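Long-range contacts in alanine glyoxylate transaminase (Thermococcus litoralis, PDB 2ZC0), which probably transfers the amino group of alanine to glyoxylate, giving pyruvate and glycine, with pyridoxal 5'-phosphate as its cofactor: residues Val124-Asn129 / Glu147-Asp152; Lys198-Ile203 / Val228-Leu233; Asn352-Arg357 / Lys395-Leu400. All blocks are in the same frame, centred on the assembly; numbering follows the deposited sequence.

Contact 1: residues Val124-Asn129 / Glu147-Asp152; sequences VVITEN and EGVPVD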
ATOM      1  N   VAL A 124       0.159 -11.703  -6.713  1.00 31.29           N
ATOM      2  CA  VAL A 124      -0.135 -12.240  -8.034  1.00 28.86           C
ATOM      3  C   VAL A 124      -1.405 -13.047  -7.864  1.00 28.45           C
ATOM      4  O   VAL A 124      -1.537 -13.805  -6.917  1.00 27.99           O
ATOM      5  CB  VAL A 124       0.960 -13.198  -8.538  1.00 30.57           C
ATOM      6  CG1 VAL A 124       0.404 -14.078  -9.673  1.00 27.88           C
ATOM      7  CG2 VAL A 124       2.162 -12.406  -9.018  1.00 26.90           C
ATOM      8  N   VAL A 125      -2.360 -12.862  -8.757  1.00 28.15           N
ATOM      9  CA  VAL A 125      -3.573 -13.652  -8.689  1.00 32.32           C
ATOM     10  C   VAL A 125      -3.661 -14.318 -10.052  1.00 32.65           C
ATOM     11  O   VAL A 125      -3.517 -13.652 -11.079  1.00 31.58           O
ATOM     12  CB  VAL A 125      -4.839 -12.792  -8.420  1.00 30.51           C
ATOM     13  CG1 VAL A 125      -4.803 -11.537  -9.218  1.00 35.20           C
ATOM     14  CG2 VAL A 125      -6.072 -13.585  -8.770  1.00 31.69           C
ATOM     15  N   ILE A 126      -3.847 -15.635 -10.069  1.00 34.41           N
ATOM     16  CA  ILE A 126      -3.924 -16.344 -11.332  1.00 34.56           C
ATOM     17  C   ILE A 126      -5.367 -16.494 -11.784  1.00 34.17           C
ATOM     18  O   ILE A 126      -6.267 -16.714 -10.978  1.00 34.54           O
ATOM     19  CB  ILE A 126      -3.167 -17.710 -11.248  1.00 37.83           C
ATOM     20  CG1 ILE A 126      -3.683 -18.698 -12.292  1.00 36.96           C
ATOM     21  CG2 ILE A 126      -3.267 -18.278  -9.867  1.00 44.11           C
ATOM     22  CD1 ILE A 126      -4.999 -19.363 -11.924  1.00 39.46           C
ATOM     23  N   THR A 127      -5.575 -16.343 -13.088  1.00 32.52           N
ATOM     24  CA  THR A 127      -6.897 -16.428 -13.693  1.00 31.63           C
ATOM     25  C   THR A 127      -6.799 -17.224 -14.986  1.00 32.30           C
ATOM     26  O   THR A 127      -5.721 -17.667 -15.376  1.00 33.88           O
ATOM     27  CB  THR A 127      -7.405 -15.034 -14.080  1.00 29.56           C
ATOM     28  OG1 THR A 127      -6.601 -14.525 -15.152  1.00 24.87           O
ATOM     29  CG2 THR A 127      -7.299 -14.078 -12.898  1.00 29.83           C
ATOM     30  N   GLU A 128      -7.929 -17.405 -15.653  1.00 32.73           N
ATOM     31  CA  GLU A 128      -7.942 -18.092 -16.943  1.00 31.62           C
ATOM     32  C   GLU A 128      -7.496 -17.026 -17.946  1.00 33.62           C
ATOM     33  O   GLU A 128      -7.415 -15.845 -17.590  1.00 30.47           O
ATOM     34  CB  GLU A 128      -9.365 -18.577 -17.259  1.00 28.77           C
ATOM     35  CG  GLU A 128      -9.778 -19.814 -16.467  1.00 27.65           C
ATOM     36  CD  GLU A 128     -11.205 -19.757 -15.963  1.00 30.39           C
ATOM     37  OE1 GLU A 128     -11.875 -18.724 -16.154  1.00 33.28           O
ATOM     38  OE2 GLU A 128     -11.662 -20.751 -15.356  1.00 29.54           O
ATOM     39  N   ASN A 129      -7.159 -17.431 -19.170  1.00 33.82           N
ATOM     40  CA  ASN A 129      -6.777 -16.473 -20.217  1.00 34.25           C
ATOM     41  C   ASN A 129      -7.516 -16.871 -21.488  1.00 36.16           C
ATOM     42  O   ASN A 129      -7.233 -17.924 -22.071  1.00 37.22           O
ATOM     43  CB  ASN A 129      -5.259 -16.467 -20.465  1.00 32.97           C
ATOM     44  CG  ASN A 129      -4.828 -15.381 -21.470  1.00 33.26           C
ATOM     45  OD1 ASN A 129      -5.530 -14.380 -21.661  1.00 33.79           O
ATOM     46  ND2 ASN A 129      -3.667 -15.569 -22.094  1.00 30.78           N
ATOM     47  N   GLU A 147      -1.818 -13.175 -13.677  1.00 35.73           N
ATOM     48  CA  GLU A 147      -1.116 -14.198 -14.464  1.00 35.53           C
ATOM     49  C   GLU A 147      -2.200 -15.119 -15.007  1.00 33.80           C
ATOM     50  O   GLU A 147      -2.858 -15.826 -14.243  1.00 32.56           O
ATOM     51  CB  GLU A 147      -0.160 -15.027 -13.600  1.00 35.32           C
ATOM     52  CG  GLU A 147       1.117 -14.330 -13.154  1.00 37.99           C
ATOM     53  CD  GLU A 147       2.004 -13.896 -14.306  1.00 40.81           C
ATOM     54  OE1 GLU A 147       1.832 -14.408 -15.438  1.00 41.53           O
ATOM     55  OE2 GLU A 147       2.889 -13.044 -14.072  1.00 39.34           O
ATOM     56  N   GLY A 148      -2.397 -15.100 -16.321  1.00 35.76           N
ATOM     57  CA  GLY A 148      -3.414 -15.943 -16.927  1.00 34.27           C
ATOM     58  C   GLY A 148      -2.928 -17.337 -17.283  1.00 36.22           C
ATOM     59  O   GLY A 148      -1.728 -17.564 -17.416  1.00 35.80           O
ATOM     60  N   VAL A 149      -3.870 -18.272 -17.410  1.00 37.58           N
ATOM     61  CA  VAL A 149      -3.596 -19.664 -17.780  1.00 35.78           C
ATOM     62  C   VAL A 149      -4.561 -19.982 -18.934  1.00 38.86           C
ATOM     63  O   VAL A 149      -5.771 -19.863 -18.782  1.00 38.03           O
ATOM     64  CB  VAL A 149      -3.900 -20.649 -16.620  1.00 36.77           C
ATOM     65  CG1 VAL A 149      -3.715 -22.094 -17.094  1.00 36.59           C
ATOM     66  CG2 VAL A 149      -2.973 -20.386 -15.443  1.00 36.62           C
ATOM     67  N   PRO A 150      -4.034 -20.399 -20.099  1.00 40.66           N
ATOM     68  CA  PRO A 150      -4.835 -20.733 -21.287  1.00 41.14           C
ATOM     69  C   PRO A 150      -5.994 -21.692 -21.033  1.00 41.84           C
ATOM     70  O   PRO A 150      -5.928 -22.538 -20.143  1.00 42.28           O
ATOM     71  CB  PRO A 150      -3.810 -21.357 -22.232  1.00 42.11           C
ATOM     72  CG  PRO A 150      -2.548 -20.655 -21.875  1.00 42.66           C
ATOM     73  CD  PRO A 150      -2.602 -20.641 -20.355  1.00 41.90           C
ATOM     74  N   VAL A 151      -7.049 -21.563 -21.830  1.00 40.78           N
ATOM     75  CA  VAL A 151      -8.209 -22.439 -21.714  1.00 42.08           C
ATOM     76  C   VAL A 151      -8.565 -23.027 -23.089  1.00 43.56           C
ATOM     77  O   VAL A 151      -8.113 -22.520 -24.115  1.00 42.84           O
ATOM     78  CB  VAL A 151      -9.457 -21.668 -21.207  1.00 41.34           C
ATOM     79  CG1 VAL A 151      -9.093 -20.808 -19.998  1.00 43.60           C
ATOM     80  CG2 VAL A 151     -10.026 -20.811 -22.318  1.00 38.67           C
ATOM     81  N   ASP A 152      -9.362 -24.097 -23.097  1.00 45.26           N
ATOM     82  CA  ASP A 152      -9.851 -24.695 -24.342  1.00 45.35           C
ATOM     83  C   ASP A 152     -11.341 -24.947 -24.098  1.00 47.26           C
ATOM     84  O   ASP A 152     -11.868 -24.457 -23.100  1.00 48.51           O
ATOM     85  CB  ASP A 152      -9.095 -25.985 -24.709  1.00 43.22           C
ATOM     86  CG  ASP A 152      -9.128 -27.025 -23.619  1.00 40.67           C
ATOM     87  OD1 ASP A 152     -10.206 -27.280 -23.068  1.00 40.74           O
ATOM     88  OD2 ASP A 152      -8.072 -27.614 -23.332  1.00 40.19           O
TER
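Ile126 sets CG1 anti to its own backbone N (chi1 157°), and Val149 turns CG2 anti to its carbonyl carbon; the two branches cross obliquely, Ile126 CG1 lying 3.6 Å from Val149 CG2. Both side chains are also covered by helix 158-170, a greasy surround that suits beta-branched residues of extended strands. Val124 likewise holds CG1 anti to N and meets the aliphatic part of Glu147, whose chain bends at chi2, so that Val124 CG1 comes 3.6 Å from Glu147 CG. Between these side chains run the backbone bonds of a parallel ladder. Glu147 N gives a nearly straight bond (167°) to Val125 O at 3.1 Å, and Thr127 N returns one to Glu147 O at 3.0 Å, each donor standing above the carbonyl plane. Further on, the bonds Val149 N to Thr127 O and Asn129 N to Val149 O are bent and weak. The two strands belong to the beta-alpha-beta unit 124-129, 133-140, 145-152, part of the large mixed sheet of the aminotransferase fold. Gly148 fits here because a CB would collide with Asn129 CB. Thr127 puts OG1 in the crowded position between N and the carbonyl carbon (chi1 68°), where it donates to Glu128 O at 2.9 Å; an alanine here would remove that bond and would probably leave the Glu128 carbonyl less firmly held. Glu128 CB rests 3.5 Å from Val151 CG1, the chains crossing at about a right angle, while its carboxylate reaches Thr180 and Gln185.

Contact 2: residues Lys198-Ile203 / Val228-Leu233; sequences KALLEI and VPLKAL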
ATOM      1  N   LYS A 198     -11.611 -31.500 -10.569  1.00 45.12           N
ATOM      2  CA  LYS A 198     -11.006 -32.253  -9.476  1.00 45.32           C
ATOM      3  C   LYS A 198      -9.499 -32.046  -9.463  1.00 43.96           C
ATOM      4  O   LYS A 198      -8.875 -32.012  -8.396  1.00 44.23           O
ATOM      5  CB  LYS A 198     -11.324 -33.746  -9.587  1.00 47.66           C
ATOM      6  CG  LYS A 198     -12.776 -34.123  -9.264  1.00 50.30           C
ATOM      7  CD  LYS A 198     -13.215 -33.750  -7.824  1.00 57.07           C
ATOM      8  CE  LYS A 198     -12.409 -34.441  -6.698  1.00 55.98           C
ATOM      9  NZ  LYS A 198     -11.221 -33.667  -6.199  1.00 55.74           N
ATOM     10  N   ALA A 199      -8.918 -31.900 -10.649  1.00 41.45           N
ATOM     11  CA  ALA A 199      -7.483 -31.685 -10.773  1.00 40.14           C
ATOM     12  C   ALA A 199      -7.125 -30.299 -10.221  1.00 39.49           C
ATOM     13  O   ALA A 199      -6.074 -30.121  -9.602  1.00 38.88           O
ATOM     14  CB  ALA A 199      -7.071 -31.794 -12.238  1.00 39.48           C
ATOM     15  N   LEU A 200      -8.002 -29.324 -10.453  1.00 38.48           N
ATOM     16  CA  LEU A 200      -7.795 -27.964  -9.948  1.00 41.04           C
ATOM     17  C   LEU A 200      -7.812 -28.020  -8.421  1.00 41.15           C
ATOM     18  O   LEU A 200      -6.926 -27.479  -7.760  1.00 40.39           O
ATOM     19  CB  LEU A 200      -8.897 -27.025 -10.473  1.00 39.80           C
ATOM     20  CG  LEU A 200      -9.003 -25.614  -9.869  1.00 41.70           C
ATOM     21  CD1 LEU A 200      -7.658 -24.908  -9.915  1.00 39.55           C
ATOM     22  CD2 LEU A 200     -10.067 -24.816 -10.620  1.00 39.37           C
ATOM     23  N   LEU A 201      -8.809 -28.700  -7.862  1.00 42.19           N
ATOM     24  CA  LEU A 201      -8.890 -28.842  -6.416  1.00 43.70           C
ATOM     25  C   LEU A 201      -7.628 -29.509  -5.859  1.00 44.74           C
ATOM     26  O   LEU A 201      -7.144 -29.129  -4.795  1.00 46.14           O
ATOM     27  CB  LEU A 201     -10.129 -29.653  -6.035  1.00 42.96           C
ATOM     28  CG  LEU A 201     -11.450 -28.901  -6.247  1.00 43.87           C
ATOM     29  CD1 LEU A 201     -12.619 -29.822  -5.941  1.00 45.47           C
ATOM     30  CD2 LEU A 201     -11.498 -27.677  -5.347  1.00 40.08           C
ATOM     31  N   GLU A 202      -7.081 -30.494  -6.568  1.00 45.85           N
ATOM     32  CA  GLU A 202      -5.866 -31.152  -6.087  1.00 46.44           C
ATOM     33  C   GLU A 202      -4.696 -30.162  -6.050  1.00 44.89           C
ATOM     34  O   GLU A 202      -3.965 -30.085  -5.066  1.00 42.69           O
ATOM     35  CB  GLU A 202      -5.498 -32.343  -6.979  1.00 51.35           C
ATOM     36  CG  GLU A 202      -6.394 -33.577  -6.831  1.00 57.73           C
ATOM     37  CD  GLU A 202      -6.126 -34.614  -7.917  1.00 61.65           C
ATOM     38  OE1 GLU A 202      -4.934 -34.925  -8.160  1.00 64.33           O
ATOM     39  OE2 GLU A 202      -7.103 -35.120  -8.526  1.00 66.41           O
ATOM     40  N   ILE A 203      -4.528 -29.410  -7.130  1.00 43.85           N
ATOM     41  CA  ILE A 203      -3.456 -28.429  -7.216  1.00 43.99           C
ATOM     42  C   ILE A 203      -3.560 -27.358  -6.128  1.00 43.66           C
ATOM     43  O   ILE A 203      -2.550 -26.958  -5.536  1.00 41.48           O
ATOM     44  CB  ILE A 203      -3.449 -27.774  -8.604  1.00 45.37           C
ATOM     45  CG1 ILE A 203      -3.055 -28.838  -9.640  1.00 45.33           C
ATOM     46  CG2 ILE A 203      -2.498 -26.578  -8.627  1.00 42.75           C
ATOM     47  CD1 ILE A 203      -2.970 -28.327 -11.058  1.00 46.69           C
ATOM     48  N   VAL A 228     -21.103 -30.257 -11.141  1.00 51.09           N
ATOM     49  CA  VAL A 228     -21.276 -29.595  -9.868  1.00 48.14           C
ATOM     50  C   VAL A 228     -20.165 -28.581  -9.636  1.00 46.12           C
ATOM     51  O   VAL A 228     -19.048 -28.722 -10.153  1.00 43.82           O
ATOM     52  CB  VAL A 228     -21.307 -30.617  -8.701  1.00 46.81           C
ATOM     53  CG1 VAL A 228     -22.330 -31.704  -8.997  1.00 46.74           C
ATOM     54  CG2 VAL A 228     -19.935 -31.221  -8.490  1.00 45.30           C
ATOM     55  N   PRO A 229     -20.474 -27.520  -8.875  1.00 44.99           N
ATOM     56  CA  PRO A 229     -19.517 -26.460  -8.552  1.00 42.19           C
ATOM     57  C   PRO A 229     -18.334 -27.045  -7.804  1.00 41.08           C
ATOM     58  O   PRO A 229     -18.452 -28.093  -7.166  1.00 41.33           O
ATOM     59  CB  PRO A 229     -20.331 -25.532  -7.664  1.00 43.47           C
ATOM     60  CG  PRO A 229     -21.718 -25.677  -8.206  1.00 44.05           C
ATOM     61  CD  PRO A 229     -21.834 -27.160  -8.428  1.00 44.40           C
ATOM     62  N   LEU A 230     -17.190 -26.376  -7.892  1.00 40.53           N
ATOM     63  CA  LEU A 230     -16.005 -26.828  -7.173  1.00 37.80           C
ATOM     64  C   LEU A 230     -16.326 -26.784  -5.680  1.00 38.25           C
ATOM     65  O   LEU A 230     -15.846 -27.607  -4.908  1.00 40.48           O
ATOM     66  CB  LEU A 230     -14.823 -25.912  -7.462  1.00 34.57           C
ATOM     67  CG  LEU A 230     -14.383 -25.699  -8.913  1.00 36.23           C
ATOM     68  CD1 LEU A 230     -13.497 -24.463  -9.003  1.00 32.44           C
ATOM     69  CD2 LEU A 230     -13.632 -26.940  -9.416  1.00 32.27           C
ATOM     70  N   LYS A 231     -17.154 -25.830  -5.275  1.00 37.93           N
ATOM     71  CA  LYS A 231     -17.491 -25.714  -3.868  1.00 41.49           C
ATOM     72  C   LYS A 231     -18.179 -26.959  -3.312  1.00 42.80           C
ATOM     73  O   LYS A 231     -18.037 -27.271  -2.125  1.00 42.28           O
ATOM     74  CB  LYS A 231     -18.371 -24.486  -3.621  1.00 40.11           C
ATOM     75  CG  LYS A 231     -18.567 -24.182  -2.142  1.00 39.12           C
ATOM     76  CD  LYS A 231     -17.226 -24.023  -1.460  1.00 36.79           C
ATOM     77  CE  LYS A 231     -17.358 -23.641   0.007  1.00 38.32           C
ATOM     78  NZ  LYS A 231     -16.008 -23.685   0.660  1.00 33.85           N
ATOM     79  N   ALA A 232     -18.916 -27.675  -4.161  1.00 43.89           N
ATOM     80  CA  ALA A 232     -19.616 -28.887  -3.729  1.00 44.16           C
ATOM     81  C   ALA A 232     -18.616 -30.021  -3.533  1.00 44.53           C
ATOM     82  O   ALA A 232     -18.929 -31.054  -2.938  1.00 45.70           O
ATOM     83  CB  ALA A 232     -20.670 -29.279  -4.759  1.00 45.79           C
ATOM     84  N   LEU A 233     -17.405 -29.811  -4.035  1.00 44.63           N
ATOM     85  CA  LEU A 233     -16.320 -30.784  -3.923  1.00 44.29           C
ATOM     86  C   LEU A 233     -15.242 -30.254  -2.975  1.00 45.33           C
ATOM     87  O   LEU A 233     -14.181 -30.868  -2.818  1.00 45.05           O
ATOM     88  CB  LEU A 233     -15.697 -31.019  -5.304  1.00 44.52           C
ATOM     89  CG  LEU A 233     -16.292 -32.007  -6.320  1.00 45.50           C
ATOM     90  CD1 LEU A 233     -17.770 -32.280  -6.053  1.00 46.16           C
ATOM     91  CD2 LEU A 233     -16.070 -31.442  -7.715  1.00 44.24           C
TER
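Helix 194-207 of the large aminotransferase domain packs here against the loop that links the neighbouring parallel strands 210-214 and 239-244, a loop that closes into a short 3-10 turn at 231-233. No hydrogen bond joins the two segments; leucines do the work. The tight part centres on Leu201, which presents CD1 to the turn with its CG anti to the carbonyl carbon. Leu201 CD1 also lies 4.0 Å from Leu230 O. Deeper in, Leu200 CD2 and Leu230 CD1 meet tip to tip at 3.8 Å, the chains crossing at about a right angle, and Ile211 of strand 210-214 touches both residues. Leucine suits these sites because its forked end presents two methyls, which reach across from helix to loop. The carboxylate of Glu213 accepts the backbone N of Leu230 and of Lys231, one on each oxygen, which probably fixes the start of the turn. On the solvent side the exposed Lys198 adds a single long chain, bent at chi2, chi3 and chi4, which touches with its methylenes and not its charge, Lys198 CD lying 3.7 Å from Leu233 CD2. Tighter than usual van der Waals contact is the approach of Leu201 CD1 to Leu233 CB, 3.4 Å.

Contact 3: residues Asn352-Arg357 / Lys395-Leu400; sequences NELMER and KKLAKL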
ATOM      1  N   ASN A 352     -15.580  -1.627 -34.402  1.00 62.23           N
ATOM      2  CA  ASN A 352     -15.985  -0.250 -34.688  1.00 64.43           C
ATOM      3  C   ASN A 352     -16.589  -0.160 -36.082  1.00 65.09           C
ATOM      4  O   ASN A 352     -17.643   0.440 -36.279  1.00 64.30           O
ATOM      5  CB  ASN A 352     -14.786   0.701 -34.603  1.00 64.10           C
ATOM      6  CG  ASN A 352     -14.348   0.968 -33.175  1.00 64.48           C
ATOM      7  OD1 ASN A 352     -15.100   1.521 -32.374  1.00 63.03           O
ATOM      8  ND2 ASN A 352     -13.120   0.580 -32.852  1.00 65.30           N
ATOM      9  N   GLU A 353     -15.914  -0.767 -37.049  1.00 67.31           N
ATOM     10  CA  GLU A 353     -16.385  -0.747 -38.423  1.00 70.10           C
ATOM     11  C   GLU A 353     -17.739  -1.437 -38.538  1.00 70.86           C
ATOM     12  O   GLU A 353     -18.588  -1.016 -39.323  1.00 72.18           O
ATOM     13  CB  GLU A 353     -15.370  -1.432 -39.336  1.00 71.35           C
ATOM     14  CG  GLU A 353     -15.327  -0.859 -40.743  1.00 74.90           C
ATOM     15  CD  GLU A 353     -14.208  -1.457 -41.575  1.00 77.33           C
ATOM     16  OE1 GLU A 353     -13.074  -1.561 -41.052  1.00 78.88           O
ATOM     17  OE2 GLU A 353     -14.456  -1.817 -42.750  1.00 77.45           O
ATOM     18  N   LEU A 354     -17.943  -2.486 -37.746  1.00 70.56           N
ATOM     19  CA  LEU A 354     -19.198  -3.231 -37.774  1.00 70.91           C
ATOM     20  C   LEU A 354     -20.322  -2.342 -37.249  1.00 71.93           C
ATOM     21  O   LEU A 354     -21.408  -2.276 -37.830  1.00 71.70           O
ATOM     22  CB  LEU A 354     -19.090  -4.485 -36.893  1.00 70.41           C
ATOM     23  CG  LEU A 354     -19.918  -5.737 -37.220  1.00 69.10           C
ATOM     24  CD1 LEU A 354     -19.966  -6.637 -35.995  1.00 65.84           C
ATOM     25  CD2 LEU A 354     -21.324  -5.359 -37.637  1.00 69.53           C
ATOM     26  N   MET A 355     -20.038  -1.659 -36.145  1.00 72.64           N
ATOM     27  CA  MET A 355     -20.998  -0.776 -35.503  1.00 73.58           C
ATOM     28  C   MET A 355     -21.335   0.420 -36.388  1.00 74.78           C
ATOM     29  O   MET A 355     -22.461   0.917 -36.370  1.00 74.77           O
ATOM     30  CB  MET A 355     -20.435  -0.292 -34.165  1.00 73.94           C
ATOM     31  CG  MET A 355     -21.464   0.341 -33.247  1.00 75.69           C
ATOM     32  SD  MET A 355     -20.830   0.687 -31.590  1.00 77.85           S
ATOM     33  CE  MET A 355     -21.460   2.336 -31.322  1.00 76.52           C
ATOM     34  N   GLU A 356     -20.358   0.869 -37.169  1.00 76.15           N
ATOM     35  CA  GLU A 356     -20.536   2.015 -38.057  1.00 76.44           C
ATOM     36  C   GLU A 356     -21.243   1.708 -39.372  1.00 76.31           C
ATOM     37  O   GLU A 356     -22.173   2.416 -39.765  1.00 76.74           O
ATOM     38  CB  GLU A 356     -19.181   2.648 -38.371  1.00 77.16           C
ATOM     39  CG  GLU A 356     -18.589   3.469 -37.248  1.00 78.80           C
ATOM     40  CD  GLU A 356     -17.277   4.113 -37.651  1.00 80.59           C
ATOM     41  OE1 GLU A 356     -17.226   4.706 -38.754  1.00 81.36           O
ATOM     42  OE2 GLU A 356     -16.301   4.033 -36.869  1.00 82.27           O
ATOM     43  N   ARG A 357     -20.803   0.652 -40.047  1.00 75.87           N
ATOM     44  CA  ARG A 357     -21.370   0.274 -41.336  1.00 74.67           C
ATOM     45  C   ARG A 357     -22.653  -0.554 -41.277  1.00 73.69           C
ATOM     46  O   ARG A 357     -23.596  -0.284 -42.020  1.00 74.25           O
ATOM     47  CB  ARG A 357     -20.304  -0.460 -42.156  1.00 74.99           C
ATOM     48  CG  ARG A 357     -18.995   0.316 -42.243  1.00 76.06           C
ATOM     49  CD  ARG A 357     -17.912  -0.422 -43.011  1.00 77.40           C
ATOM     50  NE  ARG A 357     -18.203  -0.517 -44.440  1.00 79.98           N
ATOM     51  CZ  ARG A 357     -17.343  -0.968 -45.347  1.00 80.24           C
ATOM     52  NH1 ARG A 357     -17.692  -1.022 -46.625  1.00 80.27           N
ATOM     53  NH2 ARG A 357     -16.128  -1.359 -44.978  1.00 80.67           N
ATOM     54  N   LYS A 395     -25.594 -12.168 -39.866  1.00 53.54           N
ATOM     55  CA  LYS A 395     -25.458 -12.054 -41.324  1.00 56.44           C
ATOM     56  C   LYS A 395     -24.654 -10.805 -41.662  1.00 56.71           C
ATOM     57  O   LYS A 395     -23.711 -10.854 -42.454  1.00 56.09           O
ATOM     58  CB  LYS A 395     -26.834 -11.994 -42.007  1.00 57.07           C
ATOM     59  CG  LYS A 395     -27.511 -13.350 -42.154  1.00 60.47           C
ATOM     60  CD  LYS A 395     -28.962 -13.240 -42.628  1.00 61.26           C
ATOM     61  CE  LYS A 395     -29.663 -14.592 -42.542  1.00 61.15           C
ATOM     62  NZ  LYS A 395     -31.128 -14.479 -42.780  1.00 63.40           N
ATOM     63  N   LYS A 396     -25.035  -9.688 -41.049  1.00 57.43           N
ATOM     64  CA  LYS A 396     -24.347  -8.418 -41.255  1.00 58.28           C
ATOM     65  C   LYS A 396     -22.892  -8.592 -40.851  1.00 58.67           C
ATOM     66  O   LYS A 396     -21.988  -8.048 -41.485  1.00 59.54           O
ATOM     67  CB  LYS A 396     -24.987  -7.322 -40.396  1.00 58.84           C
ATOM     68  CG  LYS A 396     -26.325  -6.822 -40.903  1.00 59.29           C
ATOM     69  CD  LYS A 396     -26.959  -5.851 -39.923  1.00 61.96           C
ATOM     70  CE  LYS A 396     -28.030  -4.994 -40.596  1.00 63.05           C
ATOM     71  NZ  LYS A 396     -27.429  -3.984 -41.522  1.00 63.66           N
ATOM     72  N   LEU A 397     -22.676  -9.357 -39.787  1.00 59.02           N
ATOM     73  CA  LEU A 397     -21.332  -9.617 -39.286  1.00 59.70           C
ATOM     74  C   LEU A 397     -20.547 -10.402 -40.328  1.00 59.63           C
ATOM     75  O   LEU A 397     -19.362 -10.147 -40.556  1.00 58.73           O
ATOM     76  CB  LEU A 397     -21.419 -10.403 -37.966  1.00 60.43           C
ATOM     77  CG  LEU A 397     -20.170 -11.000 -37.303  1.00 61.01           C
ATOM     78  CD1 LEU A 397     -19.813 -12.310 -37.969  1.00 61.78           C
ATOM     79  CD2 LEU A 397     -19.010 -10.022 -37.365  1.00 61.45           C
ATOM     80  N   ALA A 398     -21.223 -11.360 -40.956  1.00 60.33           N
ATOM     81  CA  ALA A 398     -20.619 -12.199 -41.988  1.00 61.13           C
ATOM     82  C   ALA A 398     -20.285 -11.349 -43.210  1.00 60.98           C
ATOM     83  O   ALA A 398     -19.262 -11.556 -43.862  1.00 59.98           O
ATOM     84  CB  ALA A 398     -21.582 -13.325 -42.372  1.00 60.54           C
ATOM     85  N   LYS A 399     -21.162 -10.393 -43.506  1.00 62.69           N
ATOM     86  CA  LYS A 399     -20.987  -9.486 -44.638  1.00 65.34           C
ATOM     87  C   LYS A 399     -19.664  -8.718 -44.525  1.00 65.96           C
ATOM     88  O   LYS A 399     -18.868  -8.699 -45.463  1.00 65.98           O
ATOM     89  CB  LYS A 399     -22.167  -8.503 -44.700  1.00 66.03           C
ATOM     90  CG  LYS A 399     -22.087  -7.472 -45.820  1.00 67.88           C
ATOM     91  CD  LYS A 399     -23.157  -6.387 -45.666  1.00 68.53           C
ATOM     92  CE  LYS A 399     -23.017  -5.311 -46.742  1.00 69.99           C
ATOM     93  NZ  LYS A 399     -23.958  -4.174 -46.533  1.00 69.76           N
ATOM     94  N   LEU A 400     -19.428  -8.094 -43.374  1.00 66.78           N
ATOM     95  CA  LEU A 400     -18.195  -7.338 -43.172  1.00 67.54           C
ATOM     96  C   LEU A 400     -17.002  -8.284 -43.079  1.00 67.70           C
ATOM     97  O   LEU A 400     -15.886  -7.933 -43.468  1.00 67.72           O
ATOM     98  CB  LEU A 400     -18.276  -6.509 -41.894  1.00 67.57           C
ATOM     99  CG  LEU A 400     -17.694  -5.092 -41.943  1.00 68.59           C
ATOM    100  CD1 LEU A 400     -17.481  -4.618 -40.512  1.00 68.45           C
ATOM    101  CD2 LEU A 400     -16.379  -5.059 -42.716  1.00 68.27           C
TER
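The helical segments 352-357 and 395-400 cross steeply, at 117° between their N-to-C directions, with their axes 10.3 Å apart at closest approach. The backbones come nearest where Leu354 CA stands 6.9 Å from Leu400 CA, and no hydrogen bond links them; side chains fill the gap. Leu400 carries most of the contact. Its chi1 of -140° lies well off a staggered value, and its CD1 reaches over the backbone of the other helix, Leu400 CD1 lying 3.5 Å from Leu354 CA. The other methyl points to the polar pair along the helix edge, with Leu400 CD2 3.8 Å from Glu353 OE2. Deeper in, Leu354 and Leu397 both turn CG anti to the backbone N, and their side chains cross obliquely so that Leu354 CD1 meets Leu397 CD2 at 3.8 Å. Phe350, one turn before Leu354, touches Leu397 and Leu400, so Leu397 and the inner side of Leu400 sit in a largely apolar setting that suits their branched ends.

One turn apart on the same helix, Glu353 and Arg357 form a salt bridge. Arg357 NH2 gives a somewhat bent bond (143°) to Glu353 OE2 at 2.8 Å, OE2 using its anti lone pair and lying almost in the guanidinium plane. The same NH2 also pairs with Glu403, further along the second helix, so the arginine spans both helices and probably lowers the cost of a carboxylate beside Leu400 CD2. Lys396 and Lys399 each form a salt bridge with Glu358, just after the first segment. The contact is a steep helix-helix crossing in what is, by the fold of class I aminotransferases, probably the small domain, where the C-terminal helix packs on helix 347-357.

In the fold
Contacts 1 and 2 belong to the large domain, their centres about 17 Å apart; contact 3 lies on the opposite side of the chain's centre from contact 2, about 41 Å between centres. No two touch. Contact 3, though farthest from the chain's centre, is the most buried; contacts 1 and 2 are partly buried. Contact 1, nearest that centre and the cofactor, joins adjacent strands through backbone hydrogen bonds. Contacts 2 and 3 rest on leucine packing, between helix and loop or between two helices. Helix 158-170 covers parts of both contact 1 and contact 2. Charge lies at the edge of contact 3 as ion pairs, whereas contact 1 buries a carboxylate, Glu128, held by hydrogen bonds.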